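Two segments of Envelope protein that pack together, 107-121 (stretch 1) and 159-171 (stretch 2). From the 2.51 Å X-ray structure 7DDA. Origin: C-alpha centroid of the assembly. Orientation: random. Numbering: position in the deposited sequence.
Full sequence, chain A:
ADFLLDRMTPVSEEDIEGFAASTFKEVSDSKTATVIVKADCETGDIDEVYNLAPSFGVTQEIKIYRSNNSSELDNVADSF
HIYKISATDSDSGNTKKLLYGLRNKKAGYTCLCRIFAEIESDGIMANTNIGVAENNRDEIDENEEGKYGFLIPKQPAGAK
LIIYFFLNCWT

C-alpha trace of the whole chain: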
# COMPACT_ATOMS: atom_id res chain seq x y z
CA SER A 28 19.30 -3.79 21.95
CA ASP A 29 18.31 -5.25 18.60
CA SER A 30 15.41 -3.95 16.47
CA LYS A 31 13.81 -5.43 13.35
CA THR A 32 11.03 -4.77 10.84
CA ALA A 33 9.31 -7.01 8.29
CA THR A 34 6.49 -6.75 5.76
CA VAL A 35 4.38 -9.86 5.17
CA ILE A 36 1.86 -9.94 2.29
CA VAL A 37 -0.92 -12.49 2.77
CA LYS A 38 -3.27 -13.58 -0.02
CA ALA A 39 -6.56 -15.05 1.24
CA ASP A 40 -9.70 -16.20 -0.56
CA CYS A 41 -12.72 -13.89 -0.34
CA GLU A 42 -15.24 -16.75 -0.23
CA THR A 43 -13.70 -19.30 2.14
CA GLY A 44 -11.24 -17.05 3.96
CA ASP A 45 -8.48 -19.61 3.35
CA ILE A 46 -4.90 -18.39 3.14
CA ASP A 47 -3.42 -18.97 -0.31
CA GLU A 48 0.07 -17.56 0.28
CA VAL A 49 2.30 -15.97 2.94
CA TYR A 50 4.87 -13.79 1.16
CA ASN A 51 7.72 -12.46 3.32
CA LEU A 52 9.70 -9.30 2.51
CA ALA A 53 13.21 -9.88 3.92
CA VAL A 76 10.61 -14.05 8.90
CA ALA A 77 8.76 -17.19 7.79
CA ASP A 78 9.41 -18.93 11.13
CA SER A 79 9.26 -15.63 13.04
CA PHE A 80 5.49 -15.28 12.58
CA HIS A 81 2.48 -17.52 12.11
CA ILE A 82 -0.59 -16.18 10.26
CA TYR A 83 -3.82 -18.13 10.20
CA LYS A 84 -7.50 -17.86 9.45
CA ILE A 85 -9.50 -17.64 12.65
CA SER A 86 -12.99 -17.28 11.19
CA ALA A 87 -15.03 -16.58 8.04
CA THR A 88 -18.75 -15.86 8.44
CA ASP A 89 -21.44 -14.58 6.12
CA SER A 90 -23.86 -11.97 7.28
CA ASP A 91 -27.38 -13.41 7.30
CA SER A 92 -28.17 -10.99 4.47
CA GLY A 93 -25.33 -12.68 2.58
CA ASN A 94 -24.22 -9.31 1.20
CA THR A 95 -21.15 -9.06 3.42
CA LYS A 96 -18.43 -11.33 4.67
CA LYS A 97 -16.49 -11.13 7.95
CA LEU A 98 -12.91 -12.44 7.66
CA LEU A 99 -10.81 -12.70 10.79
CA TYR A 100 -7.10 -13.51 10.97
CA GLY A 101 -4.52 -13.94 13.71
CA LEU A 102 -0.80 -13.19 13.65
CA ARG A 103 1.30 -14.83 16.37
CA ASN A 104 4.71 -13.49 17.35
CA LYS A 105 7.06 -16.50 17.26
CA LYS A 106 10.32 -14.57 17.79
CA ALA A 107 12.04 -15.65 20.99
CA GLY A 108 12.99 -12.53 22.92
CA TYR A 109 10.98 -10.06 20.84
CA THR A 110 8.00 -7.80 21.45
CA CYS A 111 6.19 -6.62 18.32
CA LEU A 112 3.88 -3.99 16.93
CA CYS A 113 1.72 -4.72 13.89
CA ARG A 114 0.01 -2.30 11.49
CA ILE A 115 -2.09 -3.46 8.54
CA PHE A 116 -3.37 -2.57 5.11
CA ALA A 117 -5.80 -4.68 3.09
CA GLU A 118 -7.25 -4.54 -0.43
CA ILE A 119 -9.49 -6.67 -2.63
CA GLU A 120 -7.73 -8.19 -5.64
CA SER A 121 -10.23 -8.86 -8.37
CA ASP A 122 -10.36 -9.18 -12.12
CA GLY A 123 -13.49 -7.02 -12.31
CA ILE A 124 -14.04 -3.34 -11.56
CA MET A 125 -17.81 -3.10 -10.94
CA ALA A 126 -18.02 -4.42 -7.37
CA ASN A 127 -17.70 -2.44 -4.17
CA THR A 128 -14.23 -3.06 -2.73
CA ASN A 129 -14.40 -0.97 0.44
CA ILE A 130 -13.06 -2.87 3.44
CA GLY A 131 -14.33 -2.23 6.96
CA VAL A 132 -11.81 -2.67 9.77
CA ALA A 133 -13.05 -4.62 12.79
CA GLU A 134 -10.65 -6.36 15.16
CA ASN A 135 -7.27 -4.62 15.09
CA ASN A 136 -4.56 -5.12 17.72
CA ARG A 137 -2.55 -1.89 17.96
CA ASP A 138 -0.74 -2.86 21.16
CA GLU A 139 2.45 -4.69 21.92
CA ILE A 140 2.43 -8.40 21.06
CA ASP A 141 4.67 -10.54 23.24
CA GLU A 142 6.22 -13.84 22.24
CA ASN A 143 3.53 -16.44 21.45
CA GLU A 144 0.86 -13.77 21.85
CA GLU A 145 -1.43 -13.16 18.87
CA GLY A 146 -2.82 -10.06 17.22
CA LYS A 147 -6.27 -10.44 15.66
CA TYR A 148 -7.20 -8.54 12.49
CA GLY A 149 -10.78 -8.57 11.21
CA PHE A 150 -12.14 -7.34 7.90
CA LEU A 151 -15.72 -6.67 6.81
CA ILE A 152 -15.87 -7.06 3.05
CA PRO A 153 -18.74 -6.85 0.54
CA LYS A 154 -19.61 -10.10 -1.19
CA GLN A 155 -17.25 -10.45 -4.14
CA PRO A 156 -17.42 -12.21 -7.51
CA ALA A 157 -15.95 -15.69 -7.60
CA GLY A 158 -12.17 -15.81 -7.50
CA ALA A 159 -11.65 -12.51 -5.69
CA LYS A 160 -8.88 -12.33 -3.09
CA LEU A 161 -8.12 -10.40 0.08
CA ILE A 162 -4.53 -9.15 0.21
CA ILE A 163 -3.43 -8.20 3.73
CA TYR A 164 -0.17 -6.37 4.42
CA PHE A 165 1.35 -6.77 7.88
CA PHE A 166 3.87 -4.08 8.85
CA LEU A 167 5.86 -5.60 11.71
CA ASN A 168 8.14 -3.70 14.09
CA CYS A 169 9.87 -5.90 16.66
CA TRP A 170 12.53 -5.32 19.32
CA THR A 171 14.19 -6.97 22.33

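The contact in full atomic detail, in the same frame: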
# COMPACT_ATOMS: atom_id res chain seq x y z
N ALA A 107 11.56 -15.58 19.62
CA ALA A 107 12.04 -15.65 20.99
C ALA A 107 12.79 -14.37 21.35
O ALA A 107 13.68 -13.93 20.61
CB ALA A 107 12.94 -16.88 21.18
N GLY A 108 12.40 -13.75 22.46
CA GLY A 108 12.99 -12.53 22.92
C GLY A 108 12.27 -11.26 22.52
O GLY A 108 12.43 -10.23 23.19
N TYR A 109 11.46 -11.29 21.46
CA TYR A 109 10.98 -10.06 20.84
C TYR A 109 9.55 -9.70 21.25
O TYR A 109 8.70 -10.57 21.44
CB TYR A 109 11.05 -10.16 19.32
CG TYR A 109 12.45 -10.02 18.77
CD1 TYR A 109 13.34 -11.10 18.77
CD2 TYR A 109 12.89 -8.80 18.25
CE1 TYR A 109 14.62 -10.96 18.26
CE2 TYR A 109 14.17 -8.66 17.73
CZ TYR A 109 15.03 -9.74 17.74
OH TYR A 109 16.29 -9.58 17.22
N THR A 110 9.32 -8.40 21.38
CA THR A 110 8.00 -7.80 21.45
C THR A 110 7.74 -7.12 20.12
O THR A 110 8.68 -6.61 19.49
CB THR A 110 7.93 -6.80 22.60
OG1 THR A 110 8.31 -7.45 23.82
CG2 THR A 110 6.52 -6.21 22.76
N CYS A 111 6.49 -7.13 19.66
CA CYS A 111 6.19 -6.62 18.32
C CYS A 111 5.00 -5.68 18.32
O CYS A 111 4.07 -5.80 19.13
CB CYS A 111 5.93 -7.75 17.32
SG CYS A 111 7.34 -8.82 17.00
N LEU A 112 5.04 -4.74 17.38
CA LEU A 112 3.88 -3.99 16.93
C LEU A 112 3.52 -4.44 15.52
O LEU A 112 4.37 -4.89 14.75
CB LEU A 112 4.16 -2.49 16.98
CG LEU A 112 4.22 -1.84 18.35
CD1 LEU A 112 4.63 -0.39 18.19
CD2 LEU A 112 2.88 -1.92 19.10
N CYS A 113 2.23 -4.32 15.19
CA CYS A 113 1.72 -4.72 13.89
C CYS A 113 0.74 -3.66 13.39
O CYS A 113 -0.23 -3.33 14.08
CB CYS A 113 1.02 -6.08 13.95
SG CYS A 113 0.67 -6.81 12.35
N ARG A 114 0.98 -3.13 12.19
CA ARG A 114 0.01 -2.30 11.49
C ARG A 114 -0.34 -2.96 10.17
O ARG A 114 0.48 -3.69 9.59
CB ARG A 114 0.54 -0.88 11.26
CG ARG A 114 0.89 -0.13 12.53
CD ARG A 114 -0.35 0.20 13.30
NE ARG A 114 -0.06 0.79 14.61
CZ ARG A 114 0.25 0.09 15.70
NH1 ARG A 114 0.34 -1.24 15.65
NH2 ARG A 114 0.48 0.72 16.85
N ILE A 115 -1.57 -2.72 9.68
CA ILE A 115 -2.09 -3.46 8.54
C ILE A 115 -2.65 -2.55 7.46
O ILE A 115 -3.09 -1.42 7.70
CB ILE A 115 -3.20 -4.46 8.94
CG1 ILE A 115 -4.43 -3.67 9.37
CG2 ILE A 115 -2.71 -5.47 10.00
CD1 ILE A 115 -5.62 -4.50 9.58
N PHE A 116 -2.66 -3.10 6.25
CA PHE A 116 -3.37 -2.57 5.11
C PHE A 116 -3.95 -3.76 4.35
O PHE A 116 -3.32 -4.82 4.25
CB PHE A 116 -2.42 -1.75 4.21
CG PHE A 116 -3.04 -1.34 2.91
CD1 PHE A 116 -4.14 -0.49 2.88
CD2 PHE A 116 -2.58 -1.88 1.71
CE1 PHE A 116 -4.73 -0.14 1.68
CE2 PHE A 116 -3.17 -1.52 0.50
CZ PHE A 116 -4.24 -0.65 0.49
N ALA A 117 -5.16 -3.60 3.82
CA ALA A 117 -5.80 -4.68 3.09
C ALA A 117 -6.55 -4.13 1.88
O ALA A 117 -7.04 -3.00 1.90
CB ALA A 117 -6.76 -5.46 3.99
N GLU A 118 -6.62 -4.94 0.83
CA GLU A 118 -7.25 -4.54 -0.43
C GLU A 118 -7.76 -5.77 -1.17
O GLU A 118 -7.17 -6.85 -1.08
CB GLU A 118 -6.28 -3.69 -1.27
CG GLU A 118 -4.86 -4.27 -1.58
CD GLU A 118 -4.69 -5.02 -2.89
OE1 GLU A 118 -5.54 -4.86 -3.77
OE2 GLU A 118 -3.63 -5.66 -3.08
N ILE A 119 -8.90 -5.61 -1.84
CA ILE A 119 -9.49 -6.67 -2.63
C ILE A 119 -8.79 -6.75 -3.98
O ILE A 119 -8.65 -5.75 -4.69
CB ILE A 119 -11.00 -6.44 -2.80
CG1 ILE A 119 -11.68 -6.29 -1.44
CG2 ILE A 119 -11.64 -7.58 -3.61
CD1 ILE A 119 -12.01 -7.58 -0.79
N GLU A 120 -8.36 -7.94 -4.36
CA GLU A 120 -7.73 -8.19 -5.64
C GLU A 120 -8.69 -8.99 -6.49
O GLU A 120 -9.04 -10.12 -6.15
CB GLU A 120 -6.41 -8.93 -5.47
CG GLU A 120 -5.54 -8.88 -6.67
CD GLU A 120 -4.32 -9.73 -6.49
OE1 GLU A 120 -3.29 -9.19 -6.04
OE2 GLU A 120 -4.41 -10.94 -6.77
N SER A 121 -9.09 -8.42 -7.61
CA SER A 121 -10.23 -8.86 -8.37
C SER A 121 -9.96 -8.57 -9.84
O SER A 121 -9.25 -7.62 -10.18
CB SER A 121 -11.50 -8.13 -7.91
OG SER A 121 -12.56 -8.35 -8.83
N ALA A 159 -12.24 -13.71 -6.25
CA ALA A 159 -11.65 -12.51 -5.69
C ALA A 159 -10.87 -12.82 -4.42
O ALA A 159 -11.24 -13.71 -3.65
CB ALA A 159 -12.75 -11.47 -5.41
N LYS A 160 -9.79 -12.08 -4.20
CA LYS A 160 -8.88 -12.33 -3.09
C LYS A 160 -8.78 -11.12 -2.16
O LYS A 160 -8.95 -9.97 -2.58
CB LYS A 160 -7.47 -12.70 -3.58
CG LYS A 160 -7.40 -13.91 -4.53
CD LYS A 160 -8.00 -15.15 -3.89
CE LYS A 160 -7.84 -16.38 -4.77
NZ LYS A 160 -8.34 -17.59 -4.07
N LEU A 161 -8.48 -11.41 -0.90
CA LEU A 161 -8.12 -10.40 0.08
C LEU A 161 -6.61 -10.42 0.25
O LEU A 161 -6.03 -11.47 0.56
CB LEU A 161 -8.84 -10.66 1.41
CG LEU A 161 -8.59 -9.72 2.59
CD1 LEU A 161 -9.02 -8.29 2.28
CD2 LEU A 161 -9.33 -10.23 3.82
N ILE A 162 -5.96 -9.29 0.01
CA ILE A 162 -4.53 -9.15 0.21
C ILE A 162 -4.32 -8.30 1.45
O ILE A 162 -4.75 -7.14 1.50
CB ILE A 162 -3.83 -8.54 -1.02
CG1 ILE A 162 -4.31 -9.21 -2.31
CG2 ILE A 162 -2.35 -8.68 -0.90
CD1 ILE A 162 -3.98 -10.70 -2.41
N ILE A 163 -3.68 -8.88 2.47
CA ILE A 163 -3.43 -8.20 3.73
C ILE A 163 -1.93 -7.97 3.87
O ILE A 163 -1.13 -8.89 3.67
CB ILE A 163 -3.95 -9.01 4.93
CG1 ILE A 163 -5.36 -9.52 4.69
CG2 ILE A 163 -3.89 -8.17 6.19
CD1 ILE A 163 -5.75 -10.60 5.71
N TYR A 164 -1.56 -6.74 4.23
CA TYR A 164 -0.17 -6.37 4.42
C TYR A 164 0.05 -6.15 5.91
O TYR A 164 -0.64 -5.34 6.53
CB TYR A 164 0.19 -5.12 3.60
CG TYR A 164 -0.05 -5.24 2.10
CD1 TYR A 164 -1.35 -5.26 1.58
CD2 TYR A 164 1.00 -5.32 1.20
CE1 TYR A 164 -1.58 -5.37 0.22
CE2 TYR A 164 0.78 -5.42 -0.17
CZ TYR A 164 -0.51 -5.45 -0.66
OH TYR A 164 -0.75 -5.56 -2.02
N PHE A 165 0.99 -6.90 6.48
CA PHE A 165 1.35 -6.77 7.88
C PHE A 165 2.67 -6.04 7.97
O PHE A 165 3.69 -6.52 7.44
CB PHE A 165 1.46 -8.14 8.55
CG PHE A 165 0.19 -8.93 8.53
CD1 PHE A 165 -0.17 -9.67 7.41
CD2 PHE A 165 -0.64 -8.95 9.63
CE1 PHE A 165 -1.34 -10.40 7.40
CE2 PHE A 165 -1.80 -9.68 9.61
CZ PHE A 165 -2.16 -10.41 8.50
N PHE A 166 2.67 -4.89 8.65
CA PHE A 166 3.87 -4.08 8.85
C PHE A 166 4.35 -4.28 10.27
O PHE A 166 3.80 -3.71 11.22
CB PHE A 166 3.59 -2.61 8.53
CG PHE A 166 2.98 -2.40 7.17
CD1 PHE A 166 3.73 -2.62 6.02
CD2 PHE A 166 1.65 -2.03 7.03
CE1 PHE A 166 3.19 -2.43 4.77
CE2 PHE A 166 1.11 -1.85 5.79
CZ PHE A 166 1.87 -2.04 4.65
N LEU A 167 5.41 -5.09 10.42
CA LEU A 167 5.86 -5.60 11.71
C LEU A 167 7.08 -4.84 12.20
O LEU A 167 8.05 -4.65 11.46
CB LEU A 167 6.14 -7.09 11.58
CG LEU A 167 4.83 -7.88 11.48
CD1 LEU A 167 5.07 -9.21 10.81
CD2 LEU A 167 4.25 -8.12 12.87
N ASN A 168 7.03 -4.40 13.45
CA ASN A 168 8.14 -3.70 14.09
C ASN A 168 8.42 -4.36 15.43
O ASN A 168 7.64 -4.22 16.37
CB ASN A 168 7.82 -2.21 14.26
CG ASN A 168 9.00 -1.43 14.80
OD1 ASN A 168 8.84 -0.35 15.37
ND2 ASN A 168 10.20 -2.00 14.66
N CYS A 169 9.54 -5.07 15.51
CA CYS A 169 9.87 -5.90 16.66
C CYS A 169 11.21 -5.49 17.28
O CYS A 169 12.12 -5.01 16.58
CB CYS A 169 9.92 -7.37 16.26
SG CYS A 169 8.40 -7.92 15.50
N TRP A 170 11.33 -5.70 18.59
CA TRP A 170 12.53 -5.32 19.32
C TRP A 170 12.69 -6.23 20.53
O TRP A 170 11.77 -6.95 20.93
CB TRP A 170 12.45 -3.86 19.75
CG TRP A 170 11.36 -3.60 20.71
CD1 TRP A 170 11.43 -3.69 22.06
CD2 TRP A 170 10.01 -3.22 20.40
NE1 TRP A 170 10.21 -3.38 22.62
CE2 TRP A 170 9.32 -3.09 21.62
CE3 TRP A 170 9.32 -2.98 19.21
CZ2 TRP A 170 7.98 -2.72 21.69
CZ3 TRP A 170 7.99 -2.61 19.28
CH2 TRP A 170 7.33 -2.49 20.51
N THR A 171 13.89 -6.20 21.13
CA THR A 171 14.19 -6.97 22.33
C THR A 171 14.28 -6.07 23.55
O THR A 171 14.40 -4.85 23.42
CB THR A 171 15.50 -7.73 22.20
OG1 THR A 171 16.55 -6.80 21.95
CG2 THR A 171 15.43 -8.71 21.06

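Strands 110-120 and 160-170 run antiparallel, their directions 164° apart, and the backbone ladder sets the spacing between facing side chains. Hydrogen-bonded pairs recur at every second residue, from Thr 110 with Trp 170 to Glu 120 with Lys 160; at Phe 116 and Tyr 164 the bond from Tyr 164 N to Phe 116 O is 2.6 Å.

One face of the sheet carries the non-hydrogen-bonded pairs. Here Cys 111 and Cys 169 come within 4.1 Å, CA to CA, and a disulfide closes the gap, Cys 111 SG to Cys 169 SG at 2.0 Å. Further along, Cys 113 SG touches two neighbours, 3.7 Å from Phe 165 CD2, at the edge of that ring, and 3.8 Å from Leu 167 CD2. Ala 117 is the small residue among larger ones: opposite Ile 163, its methyl also meets the tip of Leu 161, with Ala 117 CB to Leu 161 CD1 at 4.0 Å.

The other face is built from broader shapes, and its contacts often run diagonally. The Trp 170 ring extends along stretch 1 from Thr 110 to Leu 112, lying with one face over Thr 110 O and its edge against Leu 112, whose CG is 3.8 Å from Trp 170 CH2. Phe 166 likewise brings CE2 to 3.9 Å from Phe 116 CB, while Phe 116 and Tyr 164 meet obliquely, their planes at 38°. The end of the Glu 118 side chain comes nearer stretch 2, placing OE2 3.1 Å from Tyr 164 OH. Beyond it, Glu 120 CB rests 3.8 Å from Ile 162 CG1.

Just before strand 110-120, the Tyr 109 ring offers a flat seat: Thr 171 CG2 sits 3.5 Å from the ring centroid, almost on its normal. Gly 108 precedes Tyr 109 with backbone angles that would jam a CB against the preceding carbonyl O.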